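Local coordinates for protein cyanophage-like gp41-1 intein (Metagenome, PDB 6QAZ) that probably carries out protein splicing, excising itself and joining its flanking segments by a peptide bond, as a continuous form of a naturally split intein, at residues Q10-Q15 against T33-V38; K48-T53 against M75-G80; E59-E64 against D104-I109; C86-V89 against M93-K96; H117-Y120 against L125-N128. All coordinates share one frame; numbering follows the deposited sequence.

Interaction 1. Residues Q10-Q15 against T33-V38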
# COMPACT_ATOMS: atom_id res chain seq x y z
N GLN A 10 -7.16 -2.02 4.13
CA GLN A 10 -6.99 -2.61 5.45
C GLN A 10 -5.52 -2.88 5.76
O GLN A 10 -4.77 -3.37 4.92
CB GLN A 10 -7.81 -3.86 5.62
CG GLN A 10 -9.30 -3.56 5.74
CD GLN A 10 -10.08 -4.84 5.86
OE1 GLN A 10 -10.11 -5.66 4.92
NE2 GLN A 10 -10.68 -5.09 7.01
N VAL A 11 -5.14 -2.57 6.98
CA VAL A 11 -3.80 -2.86 7.52
C VAL A 11 -4.01 -3.66 8.80
O VAL A 11 -5.05 -3.59 9.44
CB VAL A 11 -3.00 -1.58 7.75
CG1 VAL A 11 -2.79 -0.85 6.45
CG2 VAL A 11 -3.64 -0.67 8.79
N GLN A 12 -3.00 -4.44 9.16
CA GLN A 12 -3.07 -5.34 10.31
C GLN A 12 -2.38 -4.70 11.52
O GLN A 12 -1.17 -4.45 11.45
CB GLN A 12 -2.41 -6.64 9.88
CG GLN A 12 -2.72 -7.77 10.83
CD GLN A 12 -2.29 -9.10 10.29
OE1 GLN A 12 -2.08 -9.32 9.10
NE2 GLN A 12 -2.17 -10.02 11.21
N THR A 13 -3.13 -4.46 12.58
CA THR A 13 -2.56 -3.99 13.85
C THR A 13 -2.56 -5.16 14.81
O THR A 13 -3.28 -6.15 14.61
CB THR A 13 -3.32 -2.80 14.41
OG1 THR A 13 -4.53 -3.24 15.03
CG2 THR A 13 -3.57 -1.73 13.39
N PRO A 14 -1.92 -5.03 15.97
CA PRO A 14 -2.04 -6.07 16.99
C PRO A 14 -3.48 -6.24 17.50
O PRO A 14 -3.75 -7.24 18.14
CB PRO A 14 -1.05 -5.64 18.07
CG PRO A 14 -0.03 -4.79 17.31
CD PRO A 14 -0.89 -4.02 16.34
N GLN A 15 -4.31 -5.22 17.36
CA GLN A 15 -5.72 -5.25 17.80
C GLN A 15 -6.66 -5.70 16.66
O GLN A 15 -7.87 -5.74 16.92
CB GLN A 15 -6.10 -3.86 18.31
CG GLN A 15 -5.27 -3.40 19.52
CD GLN A 15 -3.89 -2.86 19.20
OE1 GLN A 15 -3.62 -2.30 18.12
NE2 GLN A 15 -2.99 -3.03 20.16
N THR A 33 8.70 -7.68 8.25
CA THR A 33 9.66 -7.63 9.36
C THR A 33 8.97 -7.21 10.65
O THR A 33 9.46 -6.38 11.30
CB THR A 33 10.75 -6.54 9.15
OG1 THR A 33 10.00 -5.33 9.01
CG2 THR A 33 11.63 -6.79 7.96
N GLY A 34 7.83 -7.70 10.99
CA GLY A 34 7.20 -7.35 12.27
C GLY A 34 6.39 -6.09 12.17
O GLY A 34 6.08 -5.61 11.06
N TYR A 35 6.04 -5.52 13.29
CA TYR A 35 5.17 -4.35 13.33
C TYR A 35 5.98 -3.07 13.31
O TYR A 35 6.89 -2.88 14.13
CB TYR A 35 4.31 -4.37 14.59
CG TYR A 35 3.17 -5.36 14.55
CD1 TYR A 35 1.98 -5.04 13.94
CD2 TYR A 35 3.29 -6.65 15.06
CE1 TYR A 35 0.93 -5.94 13.85
CE2 TYR A 35 2.24 -7.57 14.98
CZ TYR A 35 1.05 -7.20 14.36
OH TYR A 35 -0.04 -8.03 14.25
N ASN A 36 5.62 -2.17 12.40
CA ASN A 36 6.23 -0.85 12.34
C ASN A 36 5.31 0.19 12.99
O ASN A 36 4.08 0.11 12.83
CB ASN A 36 6.56 -0.47 10.91
CG ASN A 36 7.65 -1.33 10.31
OD1 ASN A 36 8.59 -1.73 11.03
ND2 ASN A 36 7.57 -1.64 9.03
N GLU A 37 5.88 1.14 13.73
CA GLU A 37 5.08 2.19 14.37
C GLU A 37 4.68 3.22 13.33
O GLU A 37 5.50 3.66 12.53
CB GLU A 37 5.92 2.91 15.44
CG GLU A 37 5.12 4.00 16.14
CD GLU A 37 5.81 4.94 17.09
OE1 GLU A 37 5.03 5.65 17.81
OE2 GLU A 37 7.08 5.01 17.08
N VAL A 38 3.44 3.68 13.42
CA VAL A 38 2.97 4.80 12.61
C VAL A 38 3.50 6.10 13.24
O VAL A 38 3.14 6.45 14.37
CB VAL A 38 1.45 4.81 12.52
CG1 VAL A 38 0.97 6.01 11.70
CG2 VAL A 38 0.94 3.51 11.91

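Interaction 2. Residues K48-T53 against M75-G80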
# COMPACT_ATOMS: atom_id res chain seq x y z
N LYS A 48 -5.83 11.47 -8.34
CA LYS A 48 -6.23 10.37 -9.23
C LYS A 48 -5.83 9.05 -8.62
O LYS A 48 -4.71 8.90 -8.11
CB LYS A 48 -5.62 10.55 -10.62
CG LYS A 48 -6.06 9.54 -11.69
CD LYS A 48 -7.58 9.44 -11.90
CE LYS A 48 -8.18 10.72 -12.43
NZ LYS A 48 -7.58 11.12 -13.72
N SER A 49 -6.71 8.07 -8.70
CA SER A 49 -6.49 6.74 -8.11
C SER A 49 -6.43 5.69 -9.20
O SER A 49 -6.96 5.87 -10.29
CB SER A 49 -7.53 6.45 -7.08
OG SER A 49 -8.82 6.27 -7.62
N TYR A 50 -5.80 4.58 -8.84
CA TYR A 50 -5.53 3.43 -9.70
C TYR A 50 -5.76 2.18 -8.89
O TYR A 50 -5.40 2.11 -7.72
CB TYR A 50 -4.07 3.41 -10.16
CG TYR A 50 -3.69 4.60 -10.98
CD1 TYR A 50 -3.40 5.81 -10.38
CD2 TYR A 50 -3.62 4.53 -12.36
CE1 TYR A 50 -3.11 6.94 -11.09
CE2 TYR A 50 -3.28 5.66 -13.11
CZ TYR A 50 -3.07 6.87 -12.47
OH TYR A 50 -2.75 8.02 -13.15
N LYS A 51 -6.33 1.17 -9.53
CA LYS A 51 -6.51 -0.14 -8.90
C LYS A 51 -5.51 -1.13 -9.48
O LYS A 51 -5.50 -1.34 -10.71
CB LYS A 51 -7.94 -0.67 -9.11
CG LYS A 51 -8.21 -1.98 -8.40
CD LYS A 51 -9.64 -2.42 -8.51
CE LYS A 51 -10.13 -2.51 -9.93
NZ LYS A 51 -11.42 -3.23 -9.99
N ILE A 52 -4.77 -1.77 -8.62
CA ILE A 52 -3.88 -2.88 -8.99
C ILE A 52 -4.54 -4.17 -8.56
O ILE A 52 -4.92 -4.30 -7.40
CB ILE A 52 -2.51 -2.70 -8.29
CG1 ILE A 52 -1.88 -1.37 -8.67
CG2 ILE A 52 -1.62 -3.88 -8.59
CD1 ILE A 52 -0.64 -1.04 -7.91
N THR A 53 -4.67 -5.12 -9.48
CA THR A 53 -5.26 -6.43 -9.20
C THR A 53 -4.21 -7.50 -9.46
O THR A 53 -3.61 -7.53 -10.56
CB THR A 53 -6.49 -6.71 -10.08
OG1 THR A 53 -7.44 -5.64 -9.88
CG2 THR A 53 -7.14 -8.04 -9.75
N MET A 75 8.94 0.57 -6.72
CA MET A 75 8.41 1.07 -7.97
C MET A 75 7.02 1.64 -7.77
O MET A 75 6.25 1.13 -6.95
CB MET A 75 8.41 -0.05 -9.02
CG MET A 75 8.41 0.48 -10.41
SD MET A 75 8.40 -0.75 -11.70
CE MET A 75 10.00 -1.52 -11.46
N ASN A 76 6.68 2.63 -8.58
CA ASN A 76 5.33 3.20 -8.60
C ASN A 76 4.79 3.18 -10.02
O ASN A 76 5.52 2.93 -10.98
CB ASN A 76 5.27 4.58 -7.96
CG ASN A 76 6.30 5.57 -8.48
OD1 ASN A 76 6.84 5.38 -9.59
ND2 ASN A 76 6.59 6.60 -7.71
N ILE A 77 3.51 3.44 -10.16
CA ILE A 77 2.88 3.46 -11.49
C ILE A 77 3.54 4.53 -12.35
O ILE A 77 3.84 4.27 -13.55
CB ILE A 77 1.36 3.63 -11.36
CG1 ILE A 77 0.76 2.36 -10.74
CG2 ILE A 77 0.70 3.97 -12.68
CD1 ILE A 77 -0.66 2.55 -10.24
N SER A 78 3.82 5.70 -11.82
CA SER A 78 4.44 6.77 -12.64
C SER A 78 5.81 6.31 -13.14
O SER A 78 6.24 6.80 -14.20
CB SER A 78 4.53 8.04 -11.88
OG SER A 78 5.42 7.91 -10.79
N GLY A 79 6.48 5.46 -12.39
CA GLY A 79 7.82 4.93 -12.72
C GLY A 79 7.80 3.62 -13.45
O GLY A 79 8.88 3.05 -13.65
N GLY A 80 6.65 3.16 -13.92
CA GLY A 80 6.60 1.99 -14.81
C GLY A 80 6.09 0.72 -14.19
O GLY A 80 6.10 -0.32 -14.86

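Interaction 3. Residues E59-E64 against D104-I109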
# COMPACT_ATOMS: atom_id res chain seq x y z
N GLU A 59 -6.47 -6.87 -4.37
CA GLU A 59 -6.53 -5.53 -4.99
C GLU A 59 -6.07 -4.48 -4.02
O GLU A 59 -6.27 -4.61 -2.79
CB GLU A 59 -7.99 -5.17 -5.37
CG GLU A 59 -8.63 -5.93 -6.45
CD GLU A 59 -10.14 -5.61 -6.52
OE1 GLU A 59 -10.60 -4.51 -6.02
OE2 GLU A 59 -10.81 -6.37 -7.14
N ILE A 60 -5.55 -3.40 -4.56
CA ILE A 60 -5.24 -2.20 -3.78
C ILE A 60 -5.47 -1.00 -4.66
O ILE A 60 -5.20 -1.06 -5.87
CB ILE A 60 -3.82 -2.28 -3.18
CG1 ILE A 60 -3.53 -1.14 -2.28
CG2 ILE A 60 -2.79 -2.35 -4.27
CD1 ILE A 60 -2.28 -1.40 -1.39
N ILE A 61 -5.92 0.08 -4.07
CA ILE A 61 -6.16 1.35 -4.78
C ILE A 61 -5.20 2.38 -4.21
O ILE A 61 -5.16 2.62 -3.00
CB ILE A 61 -7.64 1.76 -4.67
CG1 ILE A 61 -8.50 0.79 -5.49
CG2 ILE A 61 -7.83 3.19 -5.16
CD1 ILE A 61 -9.98 1.02 -5.30
N CYS A 62 -4.49 3.04 -5.11
CA CYS A 62 -3.43 3.97 -4.70
C CYS A 62 -3.27 5.07 -5.74
O CYS A 62 -3.82 5.02 -6.84
CB CYS A 62 -2.12 3.23 -4.49
SG CYS A 62 -1.46 2.47 -6.00
N SER A 63 -2.45 6.05 -5.41
CA SER A 63 -2.09 7.12 -6.35
C SER A 63 -0.93 6.69 -7.23
O SER A 63 -0.25 5.67 -7.00
CB SER A 63 -1.78 8.38 -5.61
OG SER A 63 -0.61 8.23 -4.84
N GLU A 64 -0.64 7.51 -8.24
CA GLU A 64 0.37 7.13 -9.23
C GLU A 64 1.78 7.10 -8.66
O GLU A 64 2.63 6.41 -9.22
CB GLU A 64 0.36 8.02 -10.48
CG GLU A 64 0.85 9.42 -10.24
CD GLU A 64 0.95 10.25 -11.49
OE1 GLU A 64 1.17 9.65 -12.56
OE2 GLU A 64 0.83 11.49 -11.38
N ASP A 104 -10.87 7.09 -10.60
CA ASP A 104 -11.34 8.47 -10.48
C ASP A 104 -10.47 9.24 -9.49
O ASP A 104 -9.63 8.68 -8.79
CB ASP A 104 -12.81 8.43 -10.04
CG ASP A 104 -13.12 7.52 -8.86
OD1 ASP A 104 -12.22 6.95 -8.25
OD2 ASP A 104 -14.34 7.38 -8.57
N GLU A 105 -10.70 10.53 -9.41
CA GLU A 105 -10.13 11.34 -8.32
C GLU A 105 -10.89 11.02 -7.05
O GLU A 105 -12.12 11.03 -7.06
CB GLU A 105 -10.28 12.81 -8.68
CG GLU A 105 -9.32 13.22 -9.76
CD GLU A 105 -8.53 14.46 -9.42
OE1 GLU A 105 -7.82 14.43 -8.37
OE2 GLU A 105 -8.63 15.44 -10.17
N ARG A 106 -10.17 10.80 -5.97
CA ARG A 106 -10.83 10.54 -4.68
C ARG A 106 -9.88 10.92 -3.55
O ARG A 106 -8.68 11.11 -3.75
CB ARG A 106 -11.22 9.08 -4.62
CG ARG A 106 -10.04 8.15 -4.58
CD ARG A 106 -10.43 6.69 -4.37
NE ARG A 106 -11.19 6.19 -5.48
CZ ARG A 106 -11.79 5.01 -5.50
NH1 ARG A 106 -11.72 4.19 -4.47
NH2 ARG A 106 -12.40 4.61 -6.61
N GLU A 107 -10.45 11.00 -2.36
CA GLU A 107 -9.64 11.22 -1.15
C GLU A 107 -8.80 9.97 -0.88
O GLU A 107 -9.29 8.84 -1.00
CB GLU A 107 -10.55 11.49 0.04
CG GLU A 107 -11.38 12.75 -0.08
CD GLU A 107 -10.61 14.05 -0.10
OE1 GLU A 107 -9.50 14.11 0.44
OE2 GLU A 107 -11.20 15.06 -0.53
N LEU A 108 -7.56 10.20 -0.53
CA LEU A 108 -6.60 9.14 -0.22
C LEU A 108 -5.83 9.52 1.03
O LEU A 108 -5.70 10.72 1.37
CB LEU A 108 -5.65 8.95 -1.40
CG LEU A 108 -6.25 8.58 -2.76
CD1 LEU A 108 -5.13 8.58 -3.78
CD2 LEU A 108 -6.93 7.26 -2.76
N ILE A 109 -5.24 8.52 1.67
CA ILE A 109 -4.43 8.97 2.79
C ILE A 109 -3.09 8.27 2.81
O ILE A 109 -2.76 7.30 2.13
CB ILE A 109 -5.24 8.70 4.03
CG1 ILE A 109 -4.68 9.36 5.28
CG2 ILE A 109 -5.36 7.20 4.17
CD1 ILE A 109 -4.36 10.81 5.16

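Interaction 4. Residues C86-V89 against M93-K96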
# COMPACT_ATOMS: atom_id res chain seq x y z
N CYS A 86 5.65 -8.49 -10.62
CA CYS A 86 5.14 -9.16 -9.43
C CYS A 86 5.29 -8.27 -8.19
O CYS A 86 6.30 -7.58 -8.01
CB CYS A 86 5.91 -10.43 -9.15
SG CYS A 86 5.65 -11.68 -10.43
N LEU A 87 4.28 -8.34 -7.34
CA LEU A 87 4.31 -7.79 -5.99
C LEU A 87 4.44 -8.93 -4.99
O LEU A 87 4.22 -10.08 -5.32
CB LEU A 87 3.08 -6.93 -5.71
CG LEU A 87 2.87 -5.75 -6.64
CD1 LEU A 87 1.71 -4.89 -6.17
CD2 LEU A 87 4.12 -4.90 -6.79
N TYR A 88 4.74 -8.58 -3.75
CA TYR A 88 4.78 -9.56 -2.66
C TYR A 88 3.46 -9.52 -1.92
O TYR A 88 2.95 -8.44 -1.60
CB TYR A 88 5.91 -9.22 -1.69
CG TYR A 88 7.29 -9.30 -2.30
CD1 TYR A 88 7.97 -10.50 -2.38
CD2 TYR A 88 7.91 -8.18 -2.81
CE1 TYR A 88 9.24 -10.56 -2.94
CE2 TYR A 88 9.17 -8.22 -3.38
CZ TYR A 88 9.85 -9.42 -3.44
OH TYR A 88 11.07 -9.46 -4.06
N VAL A 89 2.95 -10.70 -1.59
CA VAL A 89 1.74 -10.83 -0.76
C VAL A 89 2.13 -11.52 0.53
O VAL A 89 3.19 -12.11 0.65
CB VAL A 89 0.60 -11.56 -1.47
CG1 VAL A 89 0.24 -10.83 -2.74
CG2 VAL A 89 0.88 -13.03 -1.70
N MET A 93 5.28 -13.86 -0.68
CA MET A 93 5.03 -14.71 -1.88
C MET A 93 4.87 -13.81 -3.12
O MET A 93 4.11 -12.88 -3.02
CB MET A 93 3.75 -15.55 -1.71
CG MET A 93 3.80 -16.48 -0.52
SD MET A 93 5.08 -17.75 -0.65
CE MET A 93 4.35 -18.79 -1.92
N LEU A 94 5.55 -14.06 -4.23
CA LEU A 94 5.42 -13.21 -5.42
C LEU A 94 4.12 -13.53 -6.14
O LEU A 94 3.81 -14.71 -6.35
CB LEU A 94 6.61 -13.49 -6.31
CG LEU A 94 7.91 -12.87 -5.83
CD1 LEU A 94 9.11 -13.55 -6.46
CD2 LEU A 94 7.92 -11.36 -6.07
N LYS A 95 3.40 -12.51 -6.54
CA LYS A 95 2.18 -12.65 -7.33
C LYS A 95 2.17 -11.64 -8.45
O LYS A 95 2.46 -10.45 -8.25
CB LYS A 95 0.93 -12.49 -6.46
CG LYS A 95 0.74 -13.60 -5.44
CD LYS A 95 0.41 -14.94 -6.04
CE LYS A 95 0.40 -16.04 -5.02
NZ LYS A 95 0.10 -17.33 -5.65
N LYS A 96 1.82 -12.10 -9.63
CA LYS A 96 1.76 -11.24 -10.82
C LYS A 96 0.67 -10.19 -10.70
O LYS A 96 -0.45 -10.50 -10.30
CB LYS A 96 1.46 -12.10 -12.05
CG LYS A 96 2.49 -13.07 -12.62
CD LYS A 96 3.40 -12.39 -13.56
CE LYS A 96 4.57 -13.26 -13.92
NZ LYS A 96 4.18 -14.44 -14.74

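Interaction 5. Residues H117-Y120 against L125-N128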
# COMPACT_ATOMS: atom_id res chain seq x y z
N HIS A 117 9.79 0.84 6.61
CA HIS A 117 8.80 1.71 5.92
C HIS A 117 7.78 0.91 5.11
O HIS A 117 7.08 1.52 4.31
CB HIS A 117 9.44 2.76 5.03
CG HIS A 117 10.35 3.62 5.74
ND1 HIS A 117 10.01 4.38 6.81
CD2 HIS A 117 11.64 3.81 5.54
CE1 HIS A 117 11.10 5.04 7.25
NE2 HIS A 117 12.09 4.72 6.47
N LEU A 118 7.65 -0.38 5.37
CA LEU A 118 6.68 -1.21 4.64
C LEU A 118 5.53 -1.61 5.56
O LEU A 118 5.66 -1.63 6.81
CB LEU A 118 7.34 -2.47 4.08
CG LEU A 118 8.62 -2.26 3.27
CD1 LEU A 118 9.11 -3.59 2.72
CD2 LEU A 118 8.42 -1.25 2.16
N PHE A 119 4.43 -2.03 4.95
CA PHE A 119 3.35 -2.68 5.68
C PHE A 119 2.50 -3.44 4.68
O PHE A 119 2.43 -3.09 3.49
CB PHE A 119 2.50 -1.71 6.51
CG PHE A 119 1.90 -0.53 5.79
CD1 PHE A 119 0.69 -0.60 5.14
CD2 PHE A 119 2.55 0.67 5.81
CE1 PHE A 119 0.15 0.50 4.52
CE2 PHE A 119 1.98 1.78 5.22
CZ PHE A 119 0.80 1.68 4.53
N TYR A 120 1.81 -4.47 5.16
CA TYR A 120 0.83 -5.16 4.33
C TYR A 120 -0.47 -4.36 4.28
O TYR A 120 -1.02 -3.93 5.30
CB TYR A 120 0.55 -6.56 4.90
CG TYR A 120 1.69 -7.54 4.67
CD1 TYR A 120 1.98 -8.00 3.40
CD2 TYR A 120 2.49 -8.01 5.70
CE1 TYR A 120 3.00 -8.89 3.13
CE2 TYR A 120 3.53 -8.93 5.44
CZ TYR A 120 3.77 -9.35 4.15
OH TYR A 120 4.77 -10.26 3.83
N LEU A 125 2.25 -6.39 0.17
CA LEU A 125 3.32 -5.60 0.79
C LEU A 125 3.47 -4.30 0.03
O LEU A 125 3.68 -4.27 -1.20
CB LEU A 125 4.61 -6.40 0.79
CG LEU A 125 5.72 -5.81 1.66
CD1 LEU A 125 5.36 -5.78 3.14
CD2 LEU A 125 6.99 -6.64 1.47
N THR A 126 3.38 -3.19 0.74
CA THR A 126 3.48 -1.87 0.14
C THR A 126 4.44 -1.01 0.94
O THR A 126 4.76 -1.31 2.10
CB THR A 126 2.11 -1.23 -0.03
OG1 THR A 126 2.20 -0.14 -0.95
CG2 THR A 126 1.53 -0.68 1.25
N HIS A 127 4.95 0.04 0.31
CA HIS A 127 5.73 1.05 1.01
C HIS A 127 4.77 2.06 1.59
O HIS A 127 3.66 2.26 1.04
CB HIS A 127 6.71 1.64 0.02
CG HIS A 127 7.70 2.53 0.60
ND1 HIS A 127 7.46 3.83 0.97
CD2 HIS A 127 8.99 2.30 0.88
CE1 HIS A 127 8.60 4.34 1.45
NE2 HIS A 127 9.54 3.45 1.37
N ASN A 128 5.15 2.70 2.67
CA ASN A 128 4.30 3.76 3.22
C ASN A 128 4.05 4.82 2.17
O ASN A 128 2.96 5.41 2.17
CB ASN A 128 4.77 4.22 4.59
CG ASN A 128 6.17 4.81 4.76
OD1 ASN A 128 6.72 4.74 5.86
ND2 ASN A 128 6.72 5.44 3.74
OXT ASN A 128 4.98 5.05 1.34

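Interaction 1. Residues Q10-Q15 against T33-V38
Pro14 rests on the phenol ring of Tyr35. Its CG lies 3.9 Å from the ring centroid, 14° off the ring normal, which makes a CH-pi contact over one face. CG is displaced toward the rim of the ring, and Pro14 CD is also close, 3.6 Å from Tyr35 CE1. The two side chains slide past each other in opposite directions. A second neighbour comes from the backbone: Gln12 O sits at the ring edge, near its plane, 3.5 Å from Tyr35 CE1. No hydrogen bond joins the two segments, and the area buried between them is small, 155 Å².

The torsions of Tyr35 set up this contact. CG is anti to the carbonyl carbon (chi1 -75°), and the ring reaches across to the end of strand 10-13. The proline follows directly on that strand, where the chain turns. Thr13 OG1 accepts a weak hydrogen bond from Gln15 N at 3.1 Å, and it is also bonded to Gly16 O. These bonds tie down the turn that presents Pro14. In the conformer described, Gln12 OE1 is bonded to Lys90 NZ, so the polar end of this glutamine is engaged elsewhere.

Further out, Leu30 of strand 28-31 touches both Gln12 and Tyr35, and the backbones of Gln12 and Leu30 are hydrogen-bonded. Strand 28-31 thus connects the two sides. The arrangement is a proline-aromatic contact between a beta hairpin, strands 10-13 and 16-19, and strand 34-41 of the larger antiparallel sheet, within the all-beta HINT fold expected of an intein.

Interaction 2. Residues K48-T53 against M75-G80
This is a packing contact of the all-beta HINT fold expected of an intein: a loop leans on strand 45-54 of the large antiparallel sheet. The loop follows strand 73-75 and delivers one side chain, Ile77. Its CD1 methyl does the touching. It approaches Tyr50 at the root of the side chain, with Tyr50 CG 3.7 Å from Ile77 CD1. The branch methyl CG2 lies farther off, over one face of the Tyr50 ring. The two side chains cross obliquely. Ile77 CG1 stands beside the backbone N and the chain runs on extended (chi2 165°), which brings CD1 to the tyrosine. Ile52, two residues along the strand, adds a looser contact of 4.3 Å between its CD1 and Ile77 CD1.

The loop is shaped by its own bonds. Gly80 N donates to Ile77 O at 3.0 Å, and Gly79 N makes a weak bond to Asn76 OD1. Asn76 ND2 is bonded to Glu65 O, which ties the loop to a neighbouring segment. Outside the contact, Ile77 also touches Ile100 of strand 93-113, and Ile52 touches Phe68. No hydrogen bond crosses between the segments. The shortest approach is between two carbons, Tyr50 CB and Ile77 CD1, at 3.5 Å.

Interaction 3. Residues E59-E64 against D104-I109
A buried, mainly apolar contact joins two strands of the curled antiparallel sheet, which cross almost perpendicularly. Strand segments 59-63 and 104-109 make an angle of 93°, with their axes 8.1 Å apart at closest. They meet through side chains, without a hydrogen bond between them.

Two patches carry the contact. In one, Leu108 CD1 reaches Ser63 CB at 3.8 Å, and it also lies near the backbone N of Ser63. The Ser63 hydroxyl is bonded to Glu65 OE2. In the other, Ile61 meets the end of Arg106, and the two side chains cross at about a right angle. Ile61 CD1 is 3.7 Å from Arg106 NH1, while Ile61 CG2 lies over one face of the guanidinium. A bend at chi3 (65°) turns the Arg106 guanidinium so that NE and NH2 both face Asp104 OD1.

The polar rim of this guanidinium is held in its own plane. Arg106 NE (3.1 Å) and Arg106 NH2 (2.9 Å) both donate to Asp104 OD1, a side-on salt bridge to one oxygen. Asp6 OD1 pairs with Arg106 NH1, and a citrate, probably from the crystallisation liquor, accepts from NH2. The chemistry is therefore divided by direction: Asp104 grips the edge and Ile61 packs on a face. The two carboxylates probably balance the charge of the arginine, and the two-nitrogen grip of Asp104 limits its rotation.

Interaction 4. Residues C86-V89 against M93-K96
Leu94 CD2 lies over one face of the Tyr88 ring, 3.8 Å from the centroid and 24° off the normal. This CH-pi contact is displaced toward the ring's rim, and Tyr88 CE1 is the nearest ring atom to the methyl. The two side chains run side by side and point the same way. The same methyl also meets Cys86, whose CB is 3.8 Å from Leu94 CD2. In the Lys96 conformer described, Cys86 SG in turn lies along the aliphatic part of that lysine, with Lys96 CD at 3.9 Å.

On the face with Leu87, Met93 and Lys95, Val89 does the packing. Its CG2 meets Met93 CB and also Lys95 CG, at 3.8 Å from the latter. Val89 and Lys95 cross at about a right angle.

These residues form a beta hairpin of strand 86-89 and the start of the long strand 93-113. The local strands meet at 137°, an antiparallel pairing with marked twist. Leu87 and Lys95 form one hydrogen-bonded pair, Val89 and Met93 another. Lys95 N to Leu87 O, at 2.8 Å, runs nearly along the C=O axis. Val89 N donates to Met93 O at 2.9 Å, and Met93 N returns a bond to Val89 O. Beyond the hairpin, Leu87 packs on Leu54 and Phe68. At the polar edge, Lys96 N is bonded to Glu55 OE2, and Lys95 touches Asp56.

Interaction 5. Residues H117-Y120 against L125-N128
Strands 118-120 and 125-127 run antiparallel at 144° as the C-terminal beta hairpin of the intein, with Phe119 and Thr126 as the hydrogen-bonded pair. Phe119 N donates to Thr126 O at 3.0 Å, and Thr126 N returns a bond to Phe119 O. Past the strand end, Asn128 N reaches His117 O at 2.8 Å, with the carbonyl aimed almost straight at the donor.

On one face, Leu125 CD1 sits over the centre of the Tyr120 ring, 4.0 Å from its centroid. Leu125 CD2 meets Leu118 CD1 at 3.9 Å, and Leu118 CD2 lies beside the His127 ring. The Tyr120 hydroxyl is bonded to Glu91 OE2. On the other face, Thr126 CG2 lies over the Phe119 ring, 4.1 Å from its centroid. Phe119 CG stands between the backbone N and the carbonyl carbon (chi1 55°), which places the ring alongside Thr126. Phe119 CE2 lies obliquely 3.6 Å from Asn128 CA. Thr126 OG1 is bonded to His66 NE2.

Most inteins end in an asparagine whose cyclisation cleaves the C-terminal splice junction, and Asn128 has that terminal place. The histidines beside it are probably part of the splicing centre. His117 O lies over the centre of the His127 ring, and His117 ND1 is bonded to Val113 O. His127 ND1 donates to the terminal carboxylate oxygen Asn128 OXT at 2.8 Å, nearly in the ring plane.

Overall arrangement
Interactions 3 and 5 are buried, whereas 1, 2 and 4 are partly buried and lie farther from the chain's centre. Interactions 3 and 4 share strand 93-113. Interactions 2 and 3 are close neighbours: Tyr50 N bonds to Cys62 O, and Ser49 OG to Asp104 O. Backbone hydrogen bonding carries the two hairpins, 4 and 5, and these are joined by Tyr88 O and Leu125 N. Interactions 1 to 3 rely on side-chain packing without cross-segment hydrogen bonds, and among these three only interaction 3 brings in a charged group. Asn36 ND2, bonded to Leu118 O, links 1 to 5. Interactions 1 and 2 lie on opposite sides of the chain's centre.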